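Local coordinates for protein aldehyde dehydrogenase (Anabaena variabilis, PDB 4H7N) that probably catalyses the NAD+-dependent oxidation of aldehydes to carboxylic acids, at residues Gln57-Ile63 with Phe91-Asp96; Arg66-Leu70 with Pro171-Ala175; Phe117-Ser123 with Gln457-Thr463; Pro149-Cys155 with Gly449-Leu454. All blocks are in the same frame, centred on the assembly; numbering follows the deposited sequence.

From the N terminus, helices 48-64, 67-78 and 82-106 follow one another. Interaction 1 joins the first to the third, closing a short, mostly helical loop. Interaction 2 starts on the middle helix and runs about a hundred residues ahead to helix 169-176, so the two cross along the chain; they also touch, Trp59 and Ile63 lying against Leu172 and Ala175. Interaction 3 pairs strand 118-134 with the C-terminal strand 454-462, a span of over 330 residues. Interaction 4, between helix 147-153 and the turn leading into that last strand, nests inside this loop. Interaction 2 crosses both 3 and 4. The helical layer, the central sheet and the protruding strand pair are thereby tied together.

Interaction 1. Residues Gln57-Ile63 with Phe91-Asp96; sequences QQWKQAI and FLASID
Lys60 and Leu92 mark the nearest backbone approach, 7.0 Å from CA to CA, between two almost antiparallel helix segments whose axes pass 10.5 Å apart at a crossing angle of -161°. Lys60 serves twice. Its CG rests on CD2 of Leu92 at 3.8 Å, while a bend farther out (chi3 100°) turns the ammonium toward the solvent-facing side. There NZ forms a salt bridge of 2.6 Å with OD1 of Asp96, meeting the syn lone pair of that oxygen. The same OD1 receives NE2 of Gln57 on its anti side at 2.9 Å in a nearly straight bond (171°), the donor tilted out of the carboxylate plane. The third side of this triangle runs from Lys60 NZ to a lone pair of Gln57 OE1, 3.2 Å away, so the glutamine amide is fixed at both ends and suits a place between an acceptor and a cation. This is an antiparallel helix pair, 48-64 with 82-106, connected through the intervening helix 67-78, with the polar contacts described here on the outer seam. On the inner seam Ile63 puts CD1 over one face of the Trp59 indole and also 3.9 Å from CE2 of Phe91. Phe91 directs its edge toward the indole face in an offset edge-to-face pair, centroids 6.0 Å apart. With an alanine at Lys60, Asp96 would probably lose its cationic mate and a gap open beside Leu92 and Ile95. Trp59 is further packed against Ala175 and Leu176 of helix 169-176, and Phe91 against Leu140 of helix 139-144.

Interaction 2. Residues Arg66-Leu70 with Pro171-Ala175; sequences RREQL and PLLMA
Pro171 meets Gln69 and Leu70 through CB and CG of its puckered ring, and no flat group stacks by face or edge in this largely aliphatic contact at the start of helix 67-78. The proline CG lies 3.7 Å from the carbonyl O of Gln69 and 3.8 Å from CA of Leu70, so the ring abuts backbone as much as side chain. Arg66 and Gln69 each bring CG to the methyl CE of Met174, at 4.4 Å from Arg66 CG and 4.3 Å from Gln69 CG. The long, unbranched, flexible side chain of methionine, here with selenium in place of sulfur, suits this outer edge of the contact, because it can stretch from one helix to the other. Deeper in, Leu70 sets its CG anti to the backbone N (chi1 178°), which carries CD1 across to Pro171 CG and, also at 4.1 Å, to CD2 of Leu172. Leu70 crosses the proline ring at about a right angle. Behind it, Ile63 of helix 48-64 and Ile88 of helix 82-106 continue the apolar layer. Arg66 holds the N-cap position, so the contact falls on the first turn of its helix. All the touching pairs here are van der Waals contacts. Their chemistry is consistent with an association resting mainly on close fit and on the burial of Leu70 and Leu172, with no charge or directional bond between the two segments.

Interaction 3. Residues Phe117-Ser123 with Gln457-Thr463; sequences FIALQQS and QAFLIKT
Leu460 pushes its CD2 methyl into the hollow between two alternate residues of the facing strand, Leu120 and Ile118, 3.6 Å from Leu120 CD1 and 4.1 Å from Ile118 CG2. Two residues away on the same face, the small Ala458 lets Leu120 CD1 settle 4.0 Å from its CB. On the face that carries Ala119, Gln121, Phe459 and Ile461, Ala119 is the low point, flanked by Ile461 and by Thr463 CG2, 4.1 Å from Ala119 CB, while Ile461 extends CD1 to NE2 of Gln121. The ring of Phe459 presents its edge to Ser123, whose OG lies in the ring plane 3.3 Å from CE2. At the far end of the ladder Phe117 O is gripped twice by Thr463, by N at 2.9 Å and by OG1 from above the carbonyl plane at 3.2 Å. Between these ends the backbones join in hydrogen-bonded antiparallel pairs, Ala119 with Ile461, Gln121 with Phe459 and Ser123 with Gln457. Residues Ala458 to Ile461 pair in parallel with a strand of the second subunit, and Gln122 OE1 accepts from Glu431 N of that subunit. Such a protruding ribbon, extending a sheet across the dimer interface, is the oligomerisation element characteristic of aldehyde dehydrogenases.

Interaction 4. Residues Pro149-Cys155 with Gly449-Leu454; sequences PALLAGC and GLKRFL
Phe453 meets Ala150 where helix 147-153 packs on the turn before strand 454-462, near the predicted active site: the side chain of the neighbouring Arg452 is about 7 Å from that of Glu232, the predicted catalytic residue. The Phe453 ring is sandwiched. Ala150 CB sits over the centre of one face, 3.7 Å from the centroid in a CH-pi contact, and Arg452 CG lies over the opposite face. Arg452 then folds its guanidinium back over CZ of the same ring and grips Gly449 O side-on with NE and NH2, at 3.0 Å from NE; Asp146 supplies its salt bridge. Pro149 packs CB 3.8 Å from Leu450 CD1, and the CB of Ala153, slim enough for close approach, touches Leu454 CD2 at 4.0 Å. Cys155 places SG 3.8 Å from Phe453 CB, obliquely to the ring. Replacing Phe453 by an alanine would probably open a gap over Ala150 and take away the ring that the Arg452 guanidinium and CG lie against. A type I turn from Lys451 to Leu454 leads into strand 454-462. Against it packs the end of helix 147-153, closed by a Schellman motif in which Gly154, with its positive phi, lets Cys155 N reach Ala150 O at 3.1 Å, just before the parallel strand 156-161.

Interaction 1. Residues Gln57-Ile63 with Phe91-Asp96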
loop_
_atom_site.group_PDB
_atom_site.type_symbol
_atom_site.label_atom_id
_atom_site.label_comp_id
_atom_site.label_asym_id
_atom_site.label_seq_id
_atom_site.Cartn_x
_atom_site.Cartn_y
_atom_site.Cartn_z
ATOM N N GLN A 57 -16.460 19.608 12.594
ATOM C CA GLN A 57 -17.669 20.399 12.348
ATOM C C GLN A 57 -17.540 21.834 12.893
ATOM O O GLN A 57 -18.097 22.763 12.303
ATOM C CB GLN A 57 -18.934 19.700 12.911
ATOM C CG GLN A 57 -19.257 18.415 12.121
ATOM C CD GLN A 57 -19.812 18.677 10.708
ATOM O OE1 GLN A 57 -20.573 19.599 10.480
ATOM N NE2 GLN A 57 -19.448 17.842 9.770
ATOM N N GLN A 58 -16.866 22.007 14.029
ATOM C CA GLN A 58 -16.586 23.362 14.555
ATOM C C GLN A 58 -15.718 24.137 13.565
ATOM O O GLN A 58 -15.947 25.325 13.356
ATOM C CB GLN A 58 -15.856 23.350 15.916
ATOM C CG GLN A 58 -16.746 23.303 17.116
ATOM C CD GLN A 58 -16.136 22.648 18.365
ATOM O OE1 GLN A 58 -14.934 22.353 18.450
ATOM N NE2 GLN A 58 -17.002 22.430 19.372
ATOM N N TRP A 59 -14.719 23.457 12.988
ATOM C CA TRP A 59 -13.844 24.059 11.969
ATOM C C TRP A 59 -14.669 24.430 10.735
ATOM O O TRP A 59 -14.583 25.571 10.238
ATOM C CB TRP A 59 -12.657 23.131 11.626
ATOM C CG TRP A 59 -11.644 23.749 10.733
ATOM C CD1 TRP A 59 -11.156 25.019 10.816
ATOM C CD2 TRP A 59 -10.986 23.148 9.640
ATOM N NE1 TRP A 59 -10.236 25.227 9.869
ATOM C CE2 TRP A 59 -10.123 24.117 9.100
ATOM C CE3 TRP A 59 -11.033 21.878 9.056
ATOM C CZ2 TRP A 59 -9.326 23.876 8.011
ATOM C CZ3 TRP A 59 -10.249 21.637 7.973
ATOM C CH2 TRP A 59 -9.407 22.639 7.445
ATOM N N LYS A 60 -15.543 23.528 10.299
ATOM C CA LYS A 60 -16.424 23.816 9.188
ATOM C C LYS A 60 -17.309 25.058 9.460
ATOM O O LYS A 60 -17.470 25.940 8.605
ATOM C CB LYS A 60 -17.327 22.623 8.858
ATOM C CG LYS A 60 -18.064 22.807 7.552
ATOM C CD LYS A 60 -19.002 21.653 7.201
ATOM C CE LYS A 60 -20.416 22.024 7.541
ATOM N NZ LYS A 60 -21.320 20.869 7.685
ATOM N N GLN A 61 -17.872 25.129 10.648
ATOM C CA GLN A 61 -18.649 26.307 11.012
ATOM C C GLN A 61 -17.848 27.601 10.920
ATOM O O GLN A 61 -18.356 28.592 10.402
ATOM C CB GLN A 61 -19.299 26.169 12.404
ATOM C CG GLN A 61 -20.473 25.191 12.401
ATOM C CD GLN A 61 -21.466 25.474 11.265
ATOM O OE1 GLN A 61 -21.892 26.631 11.051
ATOM N NE2 GLN A 61 -21.826 24.435 10.525
ATOM N N ALA A 62 -16.628 27.605 11.440
ATOM C CA ALA A 62 -15.776 28.780 11.379
ATOM C C ALA A 62 -15.437 29.172 9.941
ATOM O O ALA A 62 -15.407 30.344 9.623
ATOM C CB ALA A 62 -14.489 28.586 12.186
ATOM N N ILE A 63 -15.156 28.196 9.092
ATOM C CA ILE A 63 -14.880 28.460 7.694
ATOM C C ILE A 63 -16.102 29.048 7.039
ATOM O O ILE A 63 -16.013 30.040 6.304
ATOM C CB ILE A 63 -14.492 27.168 6.940
ATOM C CG1 ILE A 63 -13.187 26.634 7.459
ATOM C CG2 ILE A 63 -14.413 27.404 5.441
ATOM C CD1 ILE A 63 -12.994 25.150 7.163
ATOM N N PHE A 91 -15.404 20.710 -0.984
ATOM C CA PHE A 91 -14.675 20.630 0.311
ATOM C C PHE A 91 -15.620 20.505 1.525
ATOM O O PHE A 91 -15.458 19.639 2.368
ATOM C CB PHE A 91 -13.783 21.887 0.480
ATOM C CG PHE A 91 -13.150 22.031 1.843
ATOM C CD1 PHE A 91 -12.413 21.030 2.385
ATOM C CD2 PHE A 91 -13.280 23.182 2.549
ATOM C CE1 PHE A 91 -11.810 21.177 3.615
ATOM C CE2 PHE A 91 -12.682 23.355 3.751
ATOM C CZ PHE A 91 -11.928 22.347 4.283
ATOM N N LEU A 92 -16.585 21.397 1.617
ATOM C CA LEU A 92 -17.535 21.357 2.727
ATOM C C LEU A 92 -18.339 20.036 2.793
ATOM O O LEU A 92 -18.536 19.482 3.875
ATOM C CB LEU A 92 -18.490 22.543 2.662
ATOM C CG LEU A 92 -17.825 23.926 2.786
ATOM C CD1 LEU A 92 -18.859 25.005 2.503
ATOM C CD2 LEU A 92 -17.167 24.145 4.132
ATOM N N ALA A 93 -18.772 19.528 1.654
ATOM C CA ALA A 93 -19.518 18.252 1.635
ATOM C C ALA A 93 -18.612 17.101 1.978
ATOM O O ALA A 93 -19.044 16.099 2.549
ATOM C CB ALA A 93 -20.190 17.996 0.291
ATOM N N SER A 94 -17.342 17.219 1.619
ATOM C CA SER A 94 -16.412 16.153 1.940
ATOM C C SER A 94 -16.159 16.052 3.479
ATOM O O SER A 94 -16.033 14.958 4.028
ATOM C CB SER A 94 -15.150 16.339 1.092
ATOM O OG SER A 94 -14.102 15.624 1.648
ATOM N N ILE A 95 -16.156 17.174 4.193
ATOM C CA ILE A 95 -16.007 17.123 5.612
ATOM C C ILE A 95 -17.201 16.360 6.202
ATOM O O ILE A 95 -17.039 15.468 7.066
ATOM C CB ILE A 95 -15.996 18.551 6.205
ATOM C CG1 ILE A 95 -14.699 19.316 5.824
ATOM C CG2 ILE A 95 -16.137 18.489 7.721
ATOM C CD1 ILE A 95 -14.699 20.752 6.366
ATOM N N ASP A 96 -18.415 16.706 5.741
ATOM C CA ASP A 96 -19.620 16.002 6.178
ATOM C C ASP A 96 -19.572 14.501 5.891
ATOM O O ASP A 96 -19.892 13.674 6.772
ATOM C CB ASP A 96 -20.889 16.611 5.555
ATOM C CG ASP A 96 -21.238 17.992 6.156
ATOM O OD1 ASP A 96 -20.537 18.430 7.132
ATOM O OD2 ASP A 96 -22.233 18.622 5.686
#

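Interaction 2. Residues Arg66-Leu70 with Pro171-Ala175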
loop_
_atom_site.group_PDB
_atom_site.type_symbol
_atom_site.label_atom_id
_atom_site.label_comp_id
_atom_site.label_asym_id
_atom_site.label_seq_id
_atom_site.Cartn_x
_atom_site.Cartn_y
_atom_site.Cartn_z
ATOM N N ARG A 66 -16.736 32.740 7.438
ATOM C CA ARG A 66 -15.839 33.628 6.709
ATOM C C ARG A 66 -15.718 33.160 5.275
ATOM O O ARG A 66 -14.648 33.234 4.654
ATOM C CB ARG A 66 -14.470 33.689 7.415
ATOM C CG ARG A 66 -14.504 34.376 8.809
ATOM C CD ARG A 66 -15.096 35.792 8.732
ATOM N NE ARG A 66 -15.725 36.275 9.991
ATOM C CZ ARG A 66 -15.028 36.650 11.056
ATOM N NH1 ARG A 66 -15.634 37.104 12.151
ATOM N NH2 ARG A 66 -13.690 36.580 11.018
ATOM N N ARG A 67 -16.818 32.675 4.734
ATOM C CA ARG A 67 -16.774 32.060 3.401
ATOM C C ARG A 67 -16.292 33.043 2.345
ATOM O O ARG A 67 -15.551 32.670 1.451
ATOM C CB ARG A 67 -18.153 31.511 3.008
ATOM C CG ARG A 67 -18.101 30.710 1.724
ATOM C CD ARG A 67 -19.424 30.048 1.362
ATOM N NE ARG A 67 -19.256 29.492 0.017
ATOM C CZ ARG A 67 -19.734 28.340 -0.423
ATOM N NH1 ARG A 67 -20.479 27.575 0.347
ATOM N NH2 ARG A 67 -19.517 27.987 -1.672
ATOM N N GLU A 68 -16.697 34.304 2.445
ATOM C CA GLU A 68 -16.279 35.268 1.462
ATOM C C GLU A 68 -14.773 35.449 1.402
ATOM O O GLU A 68 -14.251 35.727 0.356
ATOM C CB GLU A 68 -16.969 36.624 1.686
ATOM C CG GLU A 68 -18.382 36.569 1.142
ATOM C CD GLU A 68 -19.370 37.376 1.944
ATOM O OE1 GLU A 68 -19.328 38.630 1.859
ATOM O OE2 GLU A 68 -20.196 36.748 2.659
ATOM N N GLN A 69 -14.088 35.331 2.522
ATOM C CA GLN A 69 -12.636 35.464 2.556
ATOM C C GLN A 69 -11.984 34.229 1.928
ATOM O O GLN A 69 -10.955 34.342 1.296
ATOM C CB GLN A 69 -12.160 35.577 3.991
ATOM C CG GLN A 69 -12.307 36.976 4.588
ATOM C CD GLN A 69 -13.748 37.309 4.882
ATOM O OE1 GLN A 69 -14.511 36.474 5.366
ATOM N NE2 GLN A 69 -14.135 38.515 4.583
ATOM N N LEU A 70 -12.592 33.050 2.101
ATOM C CA LEU A 70 -12.064 31.856 1.445
ATOM C C LEU A 70 -12.224 31.974 -0.080
ATOM O O LEU A 70 -11.284 31.737 -0.842
ATOM C CB LEU A 70 -12.716 30.593 2.002
ATOM C CG LEU A 70 -12.261 29.266 1.353
ATOM C CD1 LEU A 70 -10.768 29.012 1.536
ATOM C CD2 LEU A 70 -13.018 28.090 1.935
ATOM N N PRO A 171 -7.168 32.058 4.976
ATOM C CA PRO A 171 -8.480 31.978 5.648
ATOM C C PRO A 171 -8.745 30.622 6.348
ATOM O O PRO A 171 -9.354 30.608 7.424
ATOM C CB PRO A 171 -9.472 32.325 4.548
ATOM C CG PRO A 171 -8.754 32.100 3.278
ATOM C CD PRO A 171 -7.295 32.385 3.553
ATOM N N LEU A 172 -8.222 29.512 5.826
ATOM C CA LEU A 172 -8.369 28.250 6.518
ATOM C C LEU A 172 -7.714 28.309 7.900
ATOM O O LEU A 172 -8.285 27.829 8.894
ATOM C CB LEU A 172 -7.757 27.097 5.741
ATOM C CG LEU A 172 -8.458 26.685 4.456
ATOM C CD1 LEU A 172 -7.816 25.426 3.886
ATOM C CD2 LEU A 172 -9.974 26.444 4.666
ATOM N N LEU A 173 -6.505 28.872 7.931
ATOM C CA LEU A 173 -5.711 28.977 9.134
ATOM C C LEU A 173 -6.394 29.881 10.161
ATOM O O LEU A 173 -6.461 29.588 11.372
ATOM C CB LEU A 173 -4.287 29.434 8.762
ATOM C CG LEU A 173 -3.304 29.729 9.880
ATOM C CD1 LEU A 173 -3.123 28.495 10.746
ATOM C CD2 LEU A 173 -1.972 30.253 9.341
HETATM N N MSE A 174 -6.958 30.968 9.688
HETATM C CA MSE A 174 -7.684 31.847 10.567
HETATM C C MSE A 174 -8.861 31.112 11.184
HETATM O O MSE A 174 -9.185 31.319 12.357
HETATM C CB MSE A 174 -8.115 33.084 9.782
HETATM C CG MSE A 174 -9.203 33.891 10.466
HETATM SE SE MSE A 174 -9.532 35.631 9.562
HETATM C CE MSE A 174 -10.231 35.073 7.796
ATOM N N ALA A 175 -9.539 30.246 10.426
ATOM C CA ALA A 175 -10.685 29.506 11.004
ATOM C C ALA A 175 -10.184 28.471 11.983
ATOM O O ALA A 175 -10.796 28.211 13.039
ATOM C CB ALA A 175 -11.494 28.836 9.907
#

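Interaction 3. Residues Phe117-Ser123 with Gln457-Thr463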
loop_
_atom_site.group_PDB
_atom_site.type_symbol
_atom_site.label_atom_id
_atom_site.label_comp_id
_atom_site.label_asym_id
_atom_site.label_seq_id
_atom_site.Cartn_x
_atom_site.Cartn_y
_atom_site.Cartn_z
ATOM N N PHE A 117 -10.625 -21.998 22.305
ATOM C CA PHE A 117 -10.074 -21.274 23.467
ATOM C C PHE A 117 -9.217 -20.055 23.085
ATOM O O PHE A 117 -8.526 -19.495 23.943
ATOM C CB PHE A 117 -9.264 -22.189 24.368
ATOM C CG PHE A 117 -8.213 -22.989 23.654
ATOM C CD1 PHE A 117 -6.926 -22.495 23.503
ATOM C CD2 PHE A 117 -8.495 -24.259 23.159
ATOM C CE1 PHE A 117 -5.948 -23.242 22.859
ATOM C CE2 PHE A 117 -7.528 -25.010 22.514
ATOM C CZ PHE A 117 -6.248 -24.499 22.360
ATOM N N ILE A 118 -9.257 -19.669 21.814
ATOM C CA ILE A 118 -8.627 -18.460 21.359
ATOM C C ILE A 118 -9.673 -17.517 20.763
ATOM O O ILE A 118 -10.351 -17.847 19.760
ATOM C CB ILE A 118 -7.551 -18.691 20.252
ATOM C CG1 ILE A 118 -6.467 -19.708 20.647
ATOM C CG2 ILE A 118 -6.890 -17.375 19.864
ATOM C CD1 ILE A 118 -5.637 -19.336 21.871
ATOM N N ALA A 119 -9.746 -16.321 21.344
ATOM C CA ALA A 119 -10.632 -15.259 20.895
ATOM C C ALA A 119 -9.808 -14.166 20.178
ATOM O O ALA A 119 -8.638 -13.999 20.455
ATOM C CB ALA A 119 -11.334 -14.666 22.092
ATOM N N LEU A 120 -10.448 -13.397 19.311
ATOM C CA LEU A 120 -9.786 -12.389 18.510
ATOM C C LEU A 120 -10.456 -11.039 18.734
ATOM O O LEU A 120 -11.692 -10.925 18.636
ATOM C CB LEU A 120 -9.885 -12.792 17.029
ATOM C CG LEU A 120 -9.417 -11.716 16.033
ATOM C CD1 LEU A 120 -7.908 -11.496 16.093
ATOM C CD2 LEU A 120 -9.839 -12.091 14.613
ATOM N N GLN A 121 -9.676 -10.026 19.062
ATOM C CA GLN A 121 -10.164 -8.641 18.975
ATOM C C GLN A 121 -9.317 -7.888 17.985
ATOM O O GLN A 121 -8.136 -8.180 17.839
ATOM C CB GLN A 121 -10.119 -7.938 20.324
ATOM C CG GLN A 121 -11.194 -8.408 21.288
ATOM C CD GLN A 121 -10.998 -7.823 22.677
ATOM O OE1 GLN A 121 -10.557 -6.683 22.821
ATOM N NE2 GLN A 121 -11.311 -8.608 23.702
ATOM N N GLN A 122 -9.914 -6.928 17.291
ATOM C CA GLN A 122 -9.199 -6.100 16.317
ATOM C C GLN A 122 -9.253 -4.640 16.749
ATOM O O GLN A 122 -10.234 -4.209 17.342
ATOM C CB GLN A 122 -9.836 -6.237 14.947
ATOM C CG GLN A 122 -9.852 -7.658 14.356
ATOM C CD GLN A 122 -8.556 -8.041 13.574
ATOM O OE1 GLN A 122 -8.468 -9.125 12.990
ATOM N NE2 GLN A 122 -7.566 -7.153 13.573
ATOM N N SER A 123 -8.184 -3.884 16.497
ATOM C CA SER A 123 -8.263 -2.412 16.629
ATOM C C SER A 123 -7.423 -1.741 15.572
ATOM O O SER A 123 -6.755 -2.414 14.788
ATOM C CB SER A 123 -7.866 -1.915 18.024
ATOM O OG SER A 123 -6.480 -2.083 18.213
ATOM N N GLN A 457 -4.342 -3.887 14.148
ATOM C CA GLN A 457 -3.719 -4.670 15.219
ATOM C C GLN A 457 -4.643 -5.792 15.589
ATOM O O GLN A 457 -5.834 -5.564 15.809
ATOM C CB GLN A 457 -3.593 -3.820 16.478
ATOM C CG GLN A 457 -2.381 -3.001 16.584
ATOM C CD GLN A 457 -2.200 -2.422 17.990
ATOM O OE1 GLN A 457 -3.132 -1.898 18.588
ATOM N NE2 GLN A 457 -0.995 -2.493 18.487
ATOM N N ALA A 458 -4.125 -7.008 15.654
ATOM C CA ALA A 458 -4.911 -8.155 16.125
ATOM C C ALA A 458 -4.473 -8.538 17.549
ATOM O O ALA A 458 -3.285 -8.458 17.899
ATOM C CB ALA A 458 -4.734 -9.325 15.172
ATOM N N PHE A 459 -5.446 -8.857 18.400
ATOM C CA PHE A 459 -5.174 -9.385 19.728
ATOM C C PHE A 459 -5.784 -10.770 19.733
ATOM O O PHE A 459 -6.999 -10.926 19.573
ATOM C CB PHE A 459 -5.780 -8.519 20.838
ATOM C CG PHE A 459 -5.363 -7.074 20.780
ATOM C CD1 PHE A 459 -4.218 -6.651 21.404
ATOM C CD2 PHE A 459 -6.104 -6.155 20.060
ATOM C CE1 PHE A 459 -3.814 -5.323 21.331
ATOM C CE2 PHE A 459 -5.706 -4.810 19.984
ATOM C CZ PHE A 459 -4.556 -4.406 20.627
ATOM N N LEU A 460 -4.931 -11.761 19.882
ATOM C CA LEU A 460 -5.354 -13.138 20.002
ATOM C C LEU A 460 -5.246 -13.563 21.452
ATOM O O LEU A 460 -4.167 -13.576 22.029
ATOM C CB LEU A 460 -4.495 -14.034 19.127
ATOM C CG LEU A 460 -4.695 -13.789 17.634
ATOM C CD1 LEU A 460 -3.564 -14.349 16.777
ATOM C CD2 LEU A 460 -6.044 -14.372 17.200
ATOM N N ILE A 461 -6.386 -13.958 22.010
ATOM C CA ILE A 461 -6.548 -14.090 23.443
ATOM C C ILE A 461 -6.825 -15.516 23.864
ATOM O O ILE A 461 -7.815 -16.115 23.461
ATOM C CB ILE A 461 -7.710 -13.217 23.914
ATOM C CG1 ILE A 461 -7.437 -11.763 23.508
ATOM C CG2 ILE A 461 -7.889 -13.343 25.415
ATOM C CD1 ILE A 461 -8.631 -10.855 23.498
ATOM N N LYS A 462 -5.946 -16.048 24.696
ATOM C CA LYS A 462 -6.132 -17.362 25.246
ATOM C C LYS A 462 -7.106 -17.257 26.435
ATOM O O LYS A 462 -6.804 -16.646 27.436
ATOM C CB LYS A 462 -4.798 -17.960 25.671
ATOM C CG LYS A 462 -4.940 -19.378 26.220
ATOM C CD LYS A 462 -3.611 -19.879 26.734
ATOM C CE LYS A 462 -3.743 -21.188 27.502
ATOM N NZ LYS A 462 -4.329 -22.254 26.641
ATOM N N THR A 463 -8.298 -17.815 26.276
ATOM C CA THR A 463 -9.326 -17.738 27.309
ATOM C C THR A 463 -9.375 -18.954 28.288
ATOM O O THR A 463 -10.197 -18.947 29.197
ATOM C CB THR A 463 -10.729 -17.646 26.670
ATOM O OG1 THR A 463 -10.963 -18.839 25.912
ATOM C CG2 THR A 463 -10.832 -16.433 25.730
#

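Interaction 4. Residues Pro149-Cys155 with Gly449-Leu454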
loop_
_atom_site.group_PDB
_atom_site.type_symbol
_atom_site.label_atom_id
_atom_site.label_comp_id
_atom_site.label_asym_id
_atom_site.label_seq_id
_atom_site.Cartn_x
_atom_site.Cartn_y
_atom_site.Cartn_z
ATOM N N PRO A 149 -9.817 12.702 5.768
ATOM C CA PRO A 149 -9.925 11.363 6.365
ATOM C C PRO A 149 -8.755 11.022 7.275
ATOM O O PRO A 149 -8.936 10.384 8.309
ATOM C CB PRO A 149 -9.997 10.421 5.135
ATOM C CG PRO A 149 -9.583 11.236 3.929
ATOM C CD PRO A 149 -9.873 12.668 4.302
ATOM N N ALA A 150 -7.556 11.482 6.951
ATOM C CA ALA A 150 -6.447 11.228 7.851
ATOM C C ALA A 150 -6.687 11.846 9.240
ATOM O O ALA A 150 -6.402 11.208 10.255
ATOM C CB ALA A 150 -5.173 11.762 7.262
ATOM N N LEU A 151 -7.227 13.082 9.294
ATOM C CA LEU A 151 -7.504 13.684 10.572
ATOM C C LEU A 151 -8.534 12.880 11.352
ATOM O O LEU A 151 -8.365 12.692 12.541
ATOM C CB LEU A 151 -8.015 15.131 10.447
ATOM C CG LEU A 151 -6.907 16.116 10.044
ATOM C CD1 LEU A 151 -7.535 17.420 9.583
ATOM C CD2 LEU A 151 -5.979 16.422 11.189
ATOM N N LEU A 152 -9.580 12.422 10.694
ATOM C CA LEU A 152 -10.623 11.682 11.372
ATOM C C LEU A 152 -10.138 10.337 11.873
ATOM O O LEU A 152 -10.662 9.797 12.856
ATOM C CB LEU A 152 -11.843 11.544 10.459
ATOM C CG LEU A 152 -12.607 12.882 10.340
ATOM C CD1 LEU A 152 -13.572 12.936 9.161
ATOM C CD2 LEU A 152 -13.370 13.209 11.615
ATOM N N ALA A 153 -9.151 9.789 11.192
ATOM C CA ALA A 153 -8.518 8.549 11.598
ATOM C C ALA A 153 -7.762 8.718 12.907
ATOM O O ALA A 153 -7.455 7.724 13.565
ATOM C CB ALA A 153 -7.544 8.046 10.540
ATOM N N GLY A 154 -7.470 9.957 13.280
ATOM C CA GLY A 154 -6.665 10.216 14.443
ATOM C C GLY A 154 -5.217 10.609 14.170
ATOM O O GLY A 154 -4.458 10.718 15.086
ATOM N N CYS A 155 -4.883 10.903 12.924
ATOM C CA CYS A 155 -3.565 11.383 12.547
ATOM C C CYS A 155 -3.463 12.885 12.726
ATOM O O CYS A 155 -4.417 13.590 12.541
ATOM C CB CYS A 155 -3.340 11.135 11.056
ATOM S SG CYS A 155 -3.609 9.433 10.441
ATOM N N GLY A 449 -10.033 4.604 1.555
ATOM C CA GLY A 449 -9.540 5.940 1.603
ATOM C C GLY A 449 -9.298 6.481 3.017
ATOM O O GLY A 449 -8.520 7.445 3.190
ATOM N N LEU A 450 -9.956 5.890 4.024
ATOM C CA LEU A 450 -9.666 6.254 5.380
ATOM C C LEU A 450 -8.775 5.201 5.998
ATOM O O LEU A 450 -7.878 5.509 6.730
ATOM C CB LEU A 450 -10.934 6.448 6.192
ATOM C CG LEU A 450 -10.580 7.042 7.537
ATOM C CD1 LEU A 450 -11.486 8.186 7.814
ATOM C CD2 LEU A 450 -10.690 5.956 8.577
ATOM N N LYS A 451 -9.007 3.936 5.663
ATOM C CA LYS A 451 -8.250 2.876 6.279
ATOM C C LYS A 451 -6.787 2.828 5.920
ATOM O O LYS A 451 -5.961 2.353 6.680
ATOM C CB LYS A 451 -8.943 1.559 6.012
ATOM C CG LYS A 451 -10.294 1.509 6.724
ATOM C CD LYS A 451 -10.998 0.165 6.554
ATOM C CE LYS A 451 -10.676 -0.767 7.719
ATOM N NZ LYS A 451 -11.269 -0.235 8.980
ATOM N N ARG A 452 -6.407 3.397 4.798
ATOM C CA ARG A 452 -5.001 3.510 4.536
ATOM C C ARG A 452 -4.190 4.224 5.629
ATOM O O ARG A 452 -2.960 4.030 5.710
ATOM C CB ARG A 452 -4.771 4.065 3.140
ATOM C CG ARG A 452 -5.031 5.497 2.981
ATOM C CD ARG A 452 -5.183 5.880 1.480
ATOM N NE ARG A 452 -6.083 7.018 1.522
ATOM C CZ ARG A 452 -5.911 8.223 0.972
ATOM N NH1 ARG A 452 -4.850 8.523 0.251
ATOM N NH2 ARG A 452 -6.865 9.131 1.122
ATOM N N PHE A 453 -4.845 5.065 6.438
ATOM C CA PHE A 453 -4.152 5.862 7.464
ATOM C C PHE A 453 -4.063 5.177 8.841
ATOM O O PHE A 453 -3.640 5.802 9.795
ATOM C CB PHE A 453 -4.849 7.224 7.630
ATOM C CG PHE A 453 -4.772 8.076 6.396
ATOM C CD1 PHE A 453 -3.558 8.371 5.839
ATOM C CD2 PHE A 453 -5.907 8.440 5.732
ATOM C CE1 PHE A 453 -3.458 9.146 4.671
ATOM C CE2 PHE A 453 -5.836 9.143 4.545
ATOM C CZ PHE A 453 -4.622 9.513 4.025
ATOM N N LEU A 454 -4.483 3.922 8.902
ATOM C CA LEU A 454 -4.596 3.123 10.135
ATOM C C LEU A 454 -3.832 1.849 9.995
ATOM O O LEU A 454 -3.800 1.259 8.887
ATOM C CB LEU A 454 -6.072 2.765 10.378
ATOM C CG LEU A 454 -6.940 4.019 10.661
ATOM C CD1 LEU A 454 -8.371 3.647 10.369
ATOM C CD2 LEU A 454 -6.797 4.456 12.111
#